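Side-chain contacts in chitinase A (Cycas revoluta, PDB 4MNK), which probably hydrolyses chitin as a class V enzyme of glycoside hydrolase family 18, binding N-acetylglucosamine units in its cleft: residues A[34-39]-A[45-50]; A[102-107]-A[113-118]; A[238-243]-A[336-341]; A[269-274]-A[305-310]. All coordinates share one frame; numbering follows the deposited sequence. Where two conformers were deposited one is given.

Interaction 1: residues A[34-39]-A[45-50]; sequences AFAELN and VRVPPG
The guanidinium group of Arg46 is sandwiched: Asn39 lies over one face, Pro49 under the other, and Glu37 at the edge. The Asn39 amide is stacked almost flat on it, the two planes 8° apart, with OD1 of Asn39 3.5 Å from CZ of Arg46. Its other end, ND2, is held by the carbonyl of Glu44, which helps fix the amide's rotation. On the opposite face CG of Pro49 sits 3.4 Å above the Arg46 guanidinium plane. At the edge, in the conformer described, OE1 of Glu37 takes both NE of Arg46 at 2.6 Å and NH1 of Arg46 at 3.0 Å, a side-on salt bridge in which one oxygen receives both donors. Because the carboxylate is turned 45° against the guanidinium, NE arrives from above its plane. The pair belongs to the loop at the end of barrel strand 30-36 of the TIM barrel, where the chain turns back and Glu37 and Arg46 form a single antiparallel, hydrogen-bonded bridge, with Glu37 N 2.7 Å from Arg46 O. As partners in the bridge, the long acid and the long base leave it on the same side; in each, CG lies between the backbone N and the carbonyl carbon, which lets the chains run out together. The small Ala36 and branched Val45 suit the buried side: CB of Ala36 meets CG1 of Val45 at 4.1 Å, and Leu106 of helix 93-110 packs on both.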
loop_
_atom_site.group_PDB
_atom_site.type_symbol
_atom_site.label_atom_id
_atom_site.label_comp_id
_atom_site.label_asym_id
_atom_site.label_seq_id
_atom_site.Cartn_x
_atom_site.Cartn_y
_atom_site.Cartn_z
ATOM N N ALA A 34 -2.728 0.739 9.920
ATOM C CA ALA A 34 -1.294 0.948 9.692
ATOM C C ALA A 34 -0.746 1.943 10.723
ATOM O O ALA A 34 -1.218 3.075 10.765
ATOM C CB ALA A 34 -1.067 1.472 8.273
ATOM N N PHE A 35 0.228 1.575 11.563
ATOM C CA PHE A 35 0.931 0.294 11.590
ATOM C C PHE A 35 1.181 -0.119 13.038
ATOM O O PHE A 35 1.346 0.730 13.925
ATOM C CB PHE A 35 2.318 0.418 10.944
ATOM C CG PHE A 35 2.301 0.747 9.479
ATOM C CD1 PHE A 35 2.144 -0.257 8.530
ATOM C CD2 PHE A 35 2.490 2.058 9.046
ATOM C CE1 PHE A 35 2.140 0.041 7.168
ATOM C CE2 PHE A 35 2.497 2.367 7.688
ATOM C CZ PHE A 35 2.318 1.359 6.747
ATOM N N ALA A 36 1.249 -1.426 13.273
ATOM C CA ALA A 36 1.859 -1.941 14.490
ATOM C C ALA A 36 3.376 -1.848 14.323
ATOM O O ALA A 36 3.888 -1.898 13.197
ATOM C CB ALA A 36 1.433 -3.371 14.730
ATOM N N GLU A 37 4.084 -1.714 15.442
ATOM C CA GLU A 37 5.540 -1.575 15.430
ATOM C C GLU A 37 6.231 -2.883 15.814
ATOM O O GLU A 37 5.660 -3.714 16.525
ATOM C CB GLU A 37 5.980 -0.434 16.355
ATOM C CG GLU A 37 5.731 -0.690 17.827
ATOM C CD GLU A 37 6.049 0.513 18.695
ATOM O OE1 GLU A 37 6.537 0.317 19.825
ATOM O OE2 GLU A 37 5.814 1.655 18.245
ATOM N N LEU A 38 7.459 -3.058 15.328
ATOM C CA LEU A 38 8.231 -4.278 15.577
ATOM C C LEU A 38 8.722 -4.383 17.016
ATOM O O LEU A 38 8.852 -5.486 17.544
ATOM C CB LEU A 38 9.403 -4.384 14.598
ATOM C CG LEU A 38 9.073 -4.947 13.209
ATOM C CD1 LEU A 38 8.299 -3.953 12.349
ATOM C CD2 LEU A 38 10.337 -5.389 12.491
ATOM N N ASN A 39 8.982 -3.234 17.640
ATOM C CA ASN A 39 9.393 -3.174 19.047
ATOM C C ASN A 39 10.677 -3.968 19.330
ATOM O O ASN A 39 10.705 -4.859 20.186
ATOM C CB ASN A 39 8.232 -3.611 19.963
ATOM C CG ASN A 39 8.524 -3.402 21.444
ATOM O OD1 ASN A 39 9.313 -2.534 21.826
ATOM N ND2 ASN A 39 7.880 -4.201 22.285
ATOM N N VAL A 45 5.650 -7.587 19.195
ATOM C CA VAL A 45 4.928 -6.678 18.307
ATOM C C VAL A 45 3.742 -6.043 19.033
ATOM O O VAL A 45 3.053 -6.704 19.810
ATOM C CB VAL A 45 4.482 -7.414 17.018
ATOM C CG1 VAL A 45 3.658 -6.512 16.107
ATOM C CG2 VAL A 45 5.697 -7.925 16.271
ATOM N N ARG A 46 3.529 -4.754 18.786
ATOM C CA ARG A 46 2.514 -3.978 19.497
ATOM C C ARG A 46 2.103 -2.759 18.674
ATOM O O ARG A 46 2.850 -2.310 17.808
ATOM C CB ARG A 46 3.074 -3.512 20.847
ATOM C CG ARG A 46 4.267 -2.575 20.720
ATOM C CD ARG A 46 4.830 -2.171 22.061
ATOM N NE ARG A 46 5.811 -1.101 21.911
ATOM C CZ ARG A 46 6.541 -0.601 22.904
ATOM N NH1 ARG A 46 7.401 0.377 22.659
ATOM N NH2 ARG A 46 6.411 -1.073 24.138
ATOM N N VAL A 47 0.927 -2.202 18.950
ATOM C CA VAL A 47 0.641 -0.869 18.425
ATOM C C VAL A 47 1.424 0.130 19.277
ATOM O O VAL A 47 1.721 -0.162 20.443
ATOM C CB VAL A 47 -0.870 -0.521 18.376
ATOM C CG1 VAL A 47 -1.580 -1.397 17.362
ATOM C CG2 VAL A 47 -1.516 -0.637 19.748
ATOM N N PRO A 48 1.800 1.285 18.696
ATOM C CA PRO A 48 2.497 2.291 19.491
ATOM C C PRO A 48 1.781 2.521 20.827
ATOM O O PRO A 48 0.577 2.789 20.834
ATOM C CB PRO A 48 2.423 3.534 18.606
ATOM C CG PRO A 48 2.433 2.988 17.214
ATOM C CD PRO A 48 1.682 1.687 17.279
ATOM N N PRO A 49 2.499 2.365 21.960
ATOM C CA PRO A 49 1.873 2.609 23.260
ATOM C C PRO A 49 1.152 3.954 23.297
ATOM O O PRO A 49 1.665 4.955 22.792
ATOM C CB PRO A 49 3.060 2.580 24.223
ATOM C CG PRO A 49 3.981 1.596 23.600
ATOM C CD PRO A 49 3.871 1.842 22.114
ATOM N N GLY A 50 -0.045 3.952 23.868
ATOM C CA GLY A 50 -0.911 5.125 23.857
ATOM C C GLY A 50 -2.024 5.053 22.825
ATOM O O GLY A 50 -2.996 5.799 22.916
#

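Interaction 2: residues A[102-107]-A[113-118]; sequences SSIALA and HGLDLD. With NAG (2-acetamido-2-deoxy-beta-D-glucopyranose), chain B.
Leu115 pushes its two methyl groups against helix 93-110, where they meet Ser103, Ile104 and Ala107. Its CB already points at the helix; with CG opposite the carbonyl carbon (chi1 -70°) the fork ends against it, and each branch meets different atoms. CD2 lies 3.8 Å from CB of Ala107 and 3.3 Å from the carbonyl O of Ser103, an oxygen already engaged by the N-H of Ala107 within the helix. CD1 lies nearer Ser103 and Ile104, 3.8 Å from OG of Ser103 and 4.2 Å from CG1 of Ile104. The small Ala107 lets a strand residue come close to the helix backbone, while the Ser103 hydroxyl, in the conformer described, folds back on its own helix and bonds the carbonyl of Phe99. Cutting Leu115 down to an alanine would probably open a gap between helix and strand and take from Ala107 and Ile104 the methyls that pack on them. Helix and strand are neighbouring layers of the TIM barrel, their axes 8.4 Å apart at closest. Farther along the strand, Asp116 and Asp118 belong with Glu120 to the DxDxE signature of family 18. With CG anti to its backbone N (chi1 -172°), Asp118 presents OD1 to N2 of the bound N-acetylglucosamine at 3.2 Å, a nearly straight bond of 166°. One strand therefore combines apolar contact outward to the helix and a directed polar bond to the sugar acetamido group.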
loop_
_atom_site.group_PDB
_atom_site.type_symbol
_atom_site.label_atom_id
_atom_site.label_comp_id
_atom_site.label_asym_id
_atom_site.label_seq_id
_atom_site.Cartn_x
_atom_site.Cartn_y
_atom_site.Cartn_z
ATOM N N SER A 102 3.867 -13.051 19.103
ATOM C CA SER A 102 3.271 -11.774 19.497
ATOM C C SER A 102 2.383 -11.150 18.415
ATOM O O SER A 102 1.400 -10.486 18.740
ATOM C CB SER A 102 4.334 -10.779 19.970
ATOM O OG SER A 102 5.218 -10.430 18.921
ATOM N N SER A 103 2.722 -11.364 17.145
ATOM C CA SER A 103 1.923 -10.813 16.046
ATOM C C SER A 103 0.557 -11.489 15.951
ATOM O O SER A 103 -0.460 -10.819 15.765
ATOM C CB SER A 103 2.668 -10.904 14.712
ATOM O OG SER A 103 2.921 -12.249 14.354
ATOM N N ILE A 104 0.538 -12.813 16.094
ATOM C CA ILE A 104 -0.710 -13.571 16.100
ATOM C C ILE A 104 -1.567 -13.155 17.299
ATOM O O ILE A 104 -2.766 -12.903 17.155
ATOM C CB ILE A 104 -0.439 -15.090 16.079
ATOM C CG1 ILE A 104 0.137 -15.495 14.718
ATOM C CG2 ILE A 104 -1.710 -15.880 16.392
ATOM C CD1 ILE A 104 0.797 -16.850 14.704
ATOM N N ALA A 105 -0.936 -13.041 18.468
ATOM C CA ALA A 105 -1.623 -12.606 19.685
ATOM C C ALA A 105 -2.203 -11.199 19.537
ATOM O O ALA A 105 -3.307 -10.930 20.005
ATOM C CB ALA A 105 -0.688 -12.677 20.888
ATOM N N LEU A 106 -1.457 -10.315 18.880
ATOM C CA LEU A 106 -1.890 -8.940 18.653
ATOM C C LEU A 106 -3.157 -8.864 17.799
ATOM O O LEU A 106 -4.103 -8.143 18.141
ATOM C CB LEU A 106 -0.767 -8.131 18.003
ATOM C CG LEU A 106 -0.966 -6.618 17.923
ATOM C CD1 LEU A 106 -0.746 -5.980 19.279
ATOM C CD2 LEU A 106 -0.004 -6.034 16.914
ATOM N N ALA A 107 -3.177 -9.608 16.694
ATOM C CA ALA A 107 -4.339 -9.615 15.812
ATOM C C ALA A 107 -5.583 -10.087 16.566
ATOM O O ALA A 107 -6.640 -9.463 16.480
ATOM C CB ALA A 107 -4.083 -10.478 14.587
ATOM N N HIS A 113 -8.827 -9.647 11.610
ATOM C CA HIS A 113 -8.993 -10.919 10.903
ATOM C C HIS A 113 -7.719 -11.377 10.209
ATOM O O HIS A 113 -7.682 -12.453 9.613
ATOM C CB HIS A 113 -10.124 -10.827 9.876
ATOM C CG HIS A 113 -11.410 -10.317 10.440
ATOM N ND1 HIS A 113 -12.371 -11.144 10.980
ATOM C CD2 HIS A 113 -11.895 -9.058 10.542
ATOM C CE1 HIS A 113 -13.391 -10.415 11.395
ATOM N NE2 HIS A 113 -13.125 -9.145 11.143
ATOM N N GLY A 114 -6.670 -10.566 10.276
ATOM C CA GLY A 114 -5.433 -10.914 9.608
ATOM C C GLY A 114 -4.270 -10.014 9.939
ATOM O O GLY A 114 -4.419 -9.006 10.640
ATOM N N LEU A 115 -3.113 -10.409 9.413
ATOM C CA LEU A 115 -1.845 -9.726 9.593
ATOM C C LEU A 115 -1.270 -9.363 8.242
ATOM O O LEU A 115 -1.428 -10.100 7.265
ATOM C CB LEU A 115 -0.847 -10.647 10.301
ATOM C CG LEU A 115 -1.101 -10.966 11.772
ATOM C CD1 LEU A 115 -0.223 -12.121 12.231
ATOM C CD2 LEU A 115 -0.880 -9.732 12.638
ATOM N N ASP A 116 -0.582 -8.229 8.203
ATOM C CA ASP A 116 0.135 -7.797 7.020
ATOM C C ASP A 116 1.547 -7.406 7.420
ATOM O O ASP A 116 1.756 -6.844 8.498
ATOM C CB ASP A 116 -0.583 -6.613 6.372
ATOM C CG ASP A 116 0.153 -6.065 5.163
ATOM O OD1 ASP A 116 0.109 -6.702 4.089
ATOM O OD2 ASP A 116 0.767 -4.984 5.284
ATOM N N LEU A 117 2.508 -7.711 6.554
ATOM C CA LEU A 117 3.888 -7.281 6.753
ATOM C C LEU A 117 4.248 -6.230 5.718
ATOM O O LEU A 117 4.108 -6.467 4.517
ATOM C CB LEU A 117 4.846 -8.471 6.645
ATOM C CG LEU A 117 4.538 -9.691 7.517
ATOM C CD1 LEU A 117 5.533 -10.801 7.234
ATOM C CD2 LEU A 117 4.542 -9.332 8.996
ATOM N N ASP A 118 4.692 -5.066 6.185
ATOM C CA ASP A 118 5.165 -4.016 5.292
ATOM C C ASP A 118 6.657 -3.798 5.521
ATOM O O ASP A 118 7.065 -3.053 6.415
ATOM C CB ASP A 118 4.361 -2.724 5.490
ATOM C CG ASP A 118 4.689 -1.659 4.451
ATOM O OD1 ASP A 118 4.077 -0.571 4.503
ATOM O OD2 ASP A 118 5.557 -1.898 3.583
HETATM C C1 NAG B . 4.667 3.184 0.698
HETATM C C2 NAG B . 4.269 2.812 2.133
HETATM C C3 NAG B . 3.514 3.951 2.822
HETATM C C4 NAG B . 4.132 5.330 2.572
HETATM C C5 NAG B . 4.450 5.506 1.083
HETATM C C6 NAG B . 5.097 6.852 0.753
HETATM C C7 NAG B . 2.345 1.349 1.514
HETATM C C8 NAG B . 1.689 0.021 1.760
HETATM N N2 NAG B . 3.470 1.589 2.203
HETATM O O1 NAG B . 5.549 2.211 0.185
HETATM O O3 NAG B . 3.428 3.694 4.209
HETATM O O4 NAG B . 3.206 6.310 2.990
HETATM O O5 NAG B . 5.297 4.454 0.664
HETATM O O6 NAG B . 6.332 6.987 1.422
HETATM O O7 NAG B . 1.839 2.135 0.711
#

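Interaction 3: residues A[238-243]-A[336-341]; sequences IPLFGR and AILPKI. With NAG (2-acetamido-2-deoxy-beta-D-glucopyranose), chain C.
Leu240 and Leu338 make the apolar part of this contact, their side chains running antiparallel alongside one another. CD2 of Leu240 does the touching, 3.7 Å from CD1 and 3.8 Å from CB of Leu338, and the same methyl grazes CD of Pro339 at 4.4 Å. In Leu240, CG stands opposite the carbonyl carbon (chi1 -70°), which brings the CD2 branch to the helix although CB does not point at it; Phe327 of strand 324-328 touches Leu240 and Pro339 as well. Proline suits the first turn of helix 337-346, where its missing N-H costs no helical bond. Polar bonds secure that turn instead: the backbone N-H groups of Ile337 and Leu338 are both held by the carboxylate of Asp333. In the TIM barrel, strand 234-247 is the seventh of the barrel strands and helix 337-346 follows the eighth, so the leucine pair joins barrel wall to outer helix. Leu240 occupies a break in the strand, between 238-239 and 241-243. Contacts with sugar come from the residues that follow it. The ring of Phe241 receives the acetamido methyl C8 of an N-acetylglucosamine over the centre of one face, 3.6 Å above its plane, an arrangement consistent with CH-pi contact. A first torsion of 67°, which wedges CG between the backbone N and the carbonyl carbon, turns this ring to the cleft. Trp328 and Gln332 hydrogen-bond the same sugar, and Arg243 forms a salt bridge with Asp193.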
loop_
_atom_site.group_PDB
_atom_site.type_symbol
_atom_site.label_atom_id
_atom_site.label_comp_id
_atom_site.label_asym_id
_atom_site.label_seq_id
_atom_site.Cartn_x
_atom_site.Cartn_y
_atom_site.Cartn_z
ATOM N N ILE A 238 -3.241 1.612 -5.688
ATOM C CA ILE A 238 -3.558 2.899 -6.297
ATOM C C ILE A 238 -3.378 3.963 -5.212
ATOM O O ILE A 238 -3.951 3.838 -4.123
ATOM C CB ILE A 238 -5.014 2.939 -6.839
ATOM C CG1 ILE A 238 -5.259 1.794 -7.836
ATOM C CG2 ILE A 238 -5.325 4.307 -7.464
ATOM C CD1 ILE A 238 -6.711 1.606 -8.254
ATOM N N PRO A 239 -2.574 5.005 -5.491
ATOM C CA PRO A 239 -2.351 6.032 -4.477
ATOM C C PRO A 239 -3.506 7.027 -4.372
ATOM O O PRO A 239 -4.122 7.384 -5.384
ATOM C CB PRO A 239 -1.095 6.740 -4.982
ATOM C CG PRO A 239 -1.177 6.619 -6.460
ATOM C CD PRO A 239 -1.835 5.291 -6.737
ATOM N N LEU A 240 -3.795 7.457 -3.146
ATOM C CA LEU A 240 -4.759 8.530 -2.906
ATOM C C LEU A 240 -4.042 9.851 -2.626
ATOM O O LEU A 240 -4.611 10.784 -2.054
ATOM C CB LEU A 240 -5.726 8.156 -1.778
ATOM C CG LEU A 240 -6.715 7.043 -2.131
ATOM C CD1 LEU A 240 -7.552 6.673 -0.919
ATOM C CD2 LEU A 240 -7.604 7.438 -3.306
ATOM N N PHE A 241 -2.785 9.910 -3.052
ATOM C CA PHE A 241 -1.971 11.106 -2.981
ATOM C C PHE A 241 -1.271 11.280 -4.320
ATOM O O PHE A 241 -1.145 10.326 -5.095
ATOM C CB PHE A 241 -0.931 10.983 -1.860
ATOM C CG PHE A 241 0.118 9.930 -2.117
ATOM C CD1 PHE A 241 -0.110 8.601 -1.776
ATOM C CD2 PHE A 241 1.330 10.266 -2.718
ATOM C CE1 PHE A 241 0.852 7.624 -2.024
ATOM C CE2 PHE A 241 2.297 9.292 -2.969
ATOM C CZ PHE A 241 2.055 7.970 -2.621
ATOM N N GLY A 242 -0.817 12.500 -4.578
ATOM C CA GLY A 242 -0.020 12.797 -5.755
ATOM C C GLY A 242 1.374 13.237 -5.365
ATOM O O GLY A 242 1.623 13.580 -4.207
ATOM N N ARG A 243 2.283 13.207 -6.334
ATOM C CA ARG A 243 3.632 13.728 -6.155
ATOM C C ARG A 243 3.726 15.097 -6.810
ATOM O O ARG A 243 3.260 15.290 -7.938
ATOM C CB ARG A 243 4.671 12.771 -6.743
ATOM C CG ARG A 243 4.841 11.474 -5.965
ATOM C CD ARG A 243 5.714 11.679 -4.745
ATOM N NE ARG A 243 5.702 10.519 -3.862
ATOM C CZ ARG A 243 6.092 10.543 -2.592
ATOM N NH1 ARG A 243 6.529 11.672 -2.046
ATOM N NH2 ARG A 243 6.042 9.437 -1.866
ATOM N N ALA A 336 -14.223 10.126 -0.157
ATOM C CA ALA A 336 -14.187 8.795 -0.781
ATOM C C ALA A 336 -14.611 8.791 -2.258
ATOM O O ALA A 336 -15.323 7.893 -2.717
ATOM C CB ALA A 336 -15.005 7.783 0.035
ATOM N N ILE A 337 -14.148 9.799 -2.995
ATOM C CA ILE A 337 -14.455 9.937 -4.415
ATOM C C ILE A 337 -13.872 8.773 -5.218
ATOM O O ILE A 337 -14.571 8.127 -6.002
ATOM C CB ILE A 337 -13.928 11.291 -4.970
ATOM C CG1 ILE A 337 -14.507 12.477 -4.179
ATOM C CG2 ILE A 337 -14.174 11.414 -6.483
ATOM C CD1 ILE A 337 -16.034 12.568 -4.143
ATOM N N LEU A 338 -12.591 8.497 -5.003
ATOM C CA LEU A 338 -11.914 7.462 -5.773
ATOM C C LEU A 338 -12.284 6.038 -5.338
ATOM O O LEU A 338 -12.478 5.177 -6.194
ATOM C CB LEU A 338 -10.402 7.705 -5.822
ATOM C CG LEU A 338 -10.000 9.067 -6.406
ATOM C CD1 LEU A 338 -8.496 9.217 -6.409
ATOM C CD2 LEU A 338 -10.562 9.275 -7.812
ATOM N N PRO A 339 -12.419 5.783 -4.017
ATOM C CA PRO A 339 -12.954 4.469 -3.651
ATOM C C PRO A 339 -14.354 4.178 -4.213
ATOM O O PRO A 339 -14.656 3.027 -4.522
ATOM C CB PRO A 339 -12.954 4.510 -2.118
ATOM C CG PRO A 339 -11.815 5.416 -1.793
ATOM C CD PRO A 339 -11.909 6.499 -2.832
ATOM N N LYS A 340 -15.191 5.204 -4.367
ATOM C CA LYS A 340 -16.517 5.019 -4.959
ATOM C C LYS A 340 -16.455 4.598 -6.430
ATOM O O LYS A 340 -17.094 3.622 -6.825
ATOM C CB LYS A 340 -17.389 6.268 -4.769
ATOM C CG LYS A 340 -18.777 6.210 -5.420
ATOM C CD LYS A 340 -19.635 5.061 -4.899
ATOM C CE LYS A 340 -21.058 5.157 -5.433
ATOM N NZ LYS A 340 -21.746 3.834 -5.460
ATOM N N ILE A 341 -15.680 5.338 -7.220
ATOM C CA ILE A 341 -15.467 5.017 -8.626
ATOM C C ILE A 341 -14.911 3.606 -8.800
ATOM O O ILE A 341 -15.387 2.845 -9.642
ATOM C CB ILE A 341 -14.530 6.040 -9.276
ATOM C CG1 ILE A 341 -15.310 7.321 -9.550
ATOM C CG2 ILE A 341 -13.939 5.487 -10.560
ATOM C CD1 ILE A 341 -14.628 8.535 -9.058
HETATM C C1 NAG C . 3.717 7.070 4.101
HETATM C C2 NAG C . 3.032 8.431 4.117
HETATM C C3 NAG C . 3.559 9.282 5.269
HETATM C C4 NAG C . 3.552 8.527 6.604
HETATM C C5 NAG C . 4.056 7.081 6.462
HETATM C C6 NAG C . 3.745 6.253 7.708
HETATM C C7 NAG C . 2.235 9.280 1.970
HETATM C C8 NAG C . 2.589 10.019 0.715
HETATM N N2 NAG C . 3.220 9.123 2.854
HETATM O O3 NAG C . 2.767 10.446 5.374
HETATM O O4 NAG C . 4.384 9.208 7.523
HETATM O O5 NAG C . 3.491 6.423 5.338
HETATM O O6 NAG C . 2.351 6.064 7.837
HETATM O O7 NAG C . 1.090 8.858 2.137
#

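Interaction 4: residues A[269-274]-A[305-310]; sequences LSFSEI and DNQQSV
This is a buried packing contact in which the ring of Phe271, at the start of helix 271-279, abuts the N terminus of helix 307-319, the helix that follows the seventh strand of the TIM barrel. Helix 271-279 probably belongs to the alpha+beta insertion that class V chitinases carry between that strand and that helix, so the ring joins insertion to barrel. CG of Phe271 is anti to the backbone N (chi1 -178°), which swings the ring across to the other segment. There CE2 comes obliquely to 3.5 Å from the carbonyl O of Asp305 and 4.2 Å from CA of Asn306. That oxygen is buried without a hydrogen-bonding partner in the model, and the polarised ring C-H bonds probably offer it mild compensation. At the ring edge, CZ of Phe271 lies 4.1 Å from OE1 of Gln307, the amide standing nearly upright to the ring at 85°; Ile337 and Leu338 of helix 337-346 touch it too. Replacing Phe271 with a serine would probably open a gap between the two helix starts and strip the Asp305 carbonyl of its aromatic neighbour. The backbone that receives the ring is held by a capping box: OD1 of Asn306 accepts from N of Ser309 at 3.0 Å, and OG of Ser309 from N of Asn306 at 2.9 Å. The Ser309 hydroxyl in turn donates to the anti lone pair of Asp305 OD1, 2.7 Å away.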
loop_
_atom_site.group_PDB
_atom_site.type_symbol
_atom_site.label_atom_id
_atom_site.label_comp_id
_atom_site.label_asym_id
_atom_site.label_seq_id
_atom_site.Cartn_x
_atom_site.Cartn_y
_atom_site.Cartn_z
ATOM N N LEU A 269 0.901 15.395 -1.930
ATOM C CA LEU A 269 -0.349 16.097 -1.683
ATOM C C LEU A 269 -1.506 15.108 -1.742
ATOM O O LEU A 269 -1.619 14.346 -2.700
ATOM C CB LEU A 269 -0.538 17.185 -2.737
ATOM C CG LEU A 269 -1.432 18.364 -2.367
ATOM C CD1 LEU A 269 -0.921 19.044 -1.106
ATOM C CD2 LEU A 269 -1.515 19.354 -3.519
ATOM N N SER A 270 -2.361 15.117 -0.719
ATOM C CA SER A 270 -3.511 14.209 -0.671
ATOM C C SER A 270 -4.477 14.528 -1.808
ATOM O O SER A 270 -4.541 15.674 -2.270
ATOM C CB SER A 270 -4.238 14.329 0.666
ATOM O OG SER A 270 -4.973 15.538 0.730
ATOM N N PHE A 271 -5.231 13.526 -2.256
ATOM C CA PHE A 271 -6.248 13.752 -3.279
ATOM C C PHE A 271 -7.200 14.882 -2.888
ATOM O O PHE A 271 -7.530 15.729 -3.716
ATOM C CB PHE A 271 -7.028 12.471 -3.576
ATOM C CG PHE A 271 -8.059 12.631 -4.656
ATOM C CD1 PHE A 271 -9.411 12.687 -4.342
ATOM C CD2 PHE A 271 -7.675 12.739 -5.989
ATOM C CE1 PHE A 271 -10.366 12.840 -5.342
ATOM C CE2 PHE A 271 -8.624 12.893 -6.997
ATOM C CZ PHE A 271 -9.971 12.941 -6.670
ATOM N N SER A 272 -7.629 14.898 -1.626
ATOM C CA SER A 272 -8.519 15.950 -1.137
ATOM C C SER A 272 -7.888 17.340 -1.272
ATOM O O SER A 272 -8.561 18.294 -1.673
ATOM C CB SER A 272 -8.950 15.672 0.304
ATOM O OG SER A 272 -9.739 14.497 0.360
ATOM N N GLU A 273 -6.598 17.449 -0.970
ATOM C CA GLU A 273 -5.892 18.715 -1.151
ATOM C C GLU A 273 -5.719 19.068 -2.631
ATOM O O GLU A 273 -5.726 20.243 -2.991
ATOM C CB GLU A 273 -4.551 18.727 -0.412
ATOM C CG GLU A 273 -4.665 18.780 1.120
ATOM C CD GLU A 273 -5.339 20.047 1.658
ATOM O OE1 GLU A 273 -5.430 21.061 0.928
ATOM O OE2 GLU A 273 -5.776 20.028 2.829
ATOM N N ILE A 274 -5.582 18.053 -3.482
ATOM C CA ILE A 274 -5.530 18.263 -4.930
ATOM C C ILE A 274 -6.867 18.799 -5.449
ATOM O O ILE A 274 -6.891 19.680 -6.311
ATOM C CB ILE A 274 -5.098 16.979 -5.680
ATOM C CG1 ILE A 274 -3.652 16.628 -5.313
ATOM C CG2 ILE A 274 -5.246 17.148 -7.195
ATOM C CD1 ILE A 274 -3.221 15.224 -5.693
ATOM N N ASP A 305 -3.793 10.291 -9.404
ATOM C CA ASP A 305 -4.884 9.559 -10.026
ATOM C C ASP A 305 -6.205 10.270 -9.788
ATOM O O ASP A 305 -6.488 10.719 -8.675
ATOM C CB ASP A 305 -4.944 8.123 -9.505
ATOM C CG ASP A 305 -3.966 7.216 -10.217
ATOM O OD1 ASP A 305 -4.152 6.985 -11.433
ATOM O OD2 ASP A 305 -3.011 6.738 -9.569
ATOM N N ASN A 306 -7.003 10.383 -10.843
ATOM C CA ASN A 306 -8.323 10.991 -10.729
ATOM C C ASN A 306 -9.433 9.994 -11.040
ATOM O O ASN A 306 -9.187 8.794 -11.172
ATOM C CB ASN A 306 -8.432 12.277 -11.567
ATOM C CG ASN A 306 -8.480 12.020 -13.071
ATOM O OD1 ASN A 306 -8.416 10.883 -13.541
ATOM N ND2 ASN A 306 -8.594 13.100 -13.832
ATOM N N GLN A 307 -10.657 10.497 -11.154
ATOM C CA GLN A 307 -11.820 9.653 -11.370
ATOM C C GLN A 307 -11.664 8.768 -12.614
ATOM O O GLN A 307 -11.959 7.570 -12.584
ATOM C CB GLN A 307 -13.076 10.527 -11.460
ATOM C CG GLN A 307 -13.421 11.292 -10.160
ATOM C CD GLN A 307 -12.847 12.712 -10.068
ATOM O OE1 GLN A 307 -11.684 12.973 -10.400
ATOM N NE2 GLN A 307 -13.669 13.636 -9.576
ATOM N N GLN A 308 -11.167 9.359 -13.696
ATOM C CA GLN A 308 -10.962 8.632 -14.945
ATOM C C GLN A 308 -9.836 7.601 -14.855
ATOM O O GLN A 308 -10.016 6.450 -15.255
ATOM C CB GLN A 308 -10.705 9.599 -16.102
ATOM C CG GLN A 308 -10.636 8.917 -17.457
ATOM C CD GLN A 308 -10.559 9.893 -18.610
ATOM O OE1 GLN A 308 -10.422 11.103 -18.419
ATOM N NE2 GLN A 308 -10.654 9.367 -19.823
ATOM N N SER A 309 -8.681 8.002 -14.331
ATOM C CA SER A 309 -7.552 7.075 -14.276
ATOM C C SER A 309 -7.804 5.913 -13.314
ATOM O O SER A 309 -7.381 4.794 -13.585
ATOM C CB SER A 309 -6.230 7.790 -13.978
ATOM O OG SER A 309 -6.186 8.287 -12.656
ATOM N N VAL A 310 -8.513 6.167 -12.212
ATOM C CA VAL A 310 -8.853 5.094 -11.274
ATOM C C VAL A 310 -9.784 4.070 -11.932
ATOM O O VAL A 310 -9.562 2.864 -11.823
ATOM C CB VAL A 310 -9.437 5.636 -9.944
ATOM C CG1 VAL A 310 -10.051 4.513 -9.110
ATOM C CG2 VAL A 310 -8.353 6.340 -9.145
#

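Overall arrangement
From the N terminus, interaction 1 closes a short loop after barrel strand 30-36, and interaction 2 closes the turn from helix 93-110 into strand 114-119. The two follow in series yet touch: the hydroxyl of Ser102 meets the backbone N of Val45, and Phe35 packs on Asp118. Across the chain's centre from interaction 2, interaction 3 closes a much longer loop, from strand 234-247 to the C-terminal helix 337-346. Interaction 4 is nested inside that loop, its centre about 5 Å from that of interaction 3, and backbone bonds between Leu240 and Phe271 and between Gly242 and Leu269 join them. Centres of interactions 1 and 4 lie about 30 Å apart.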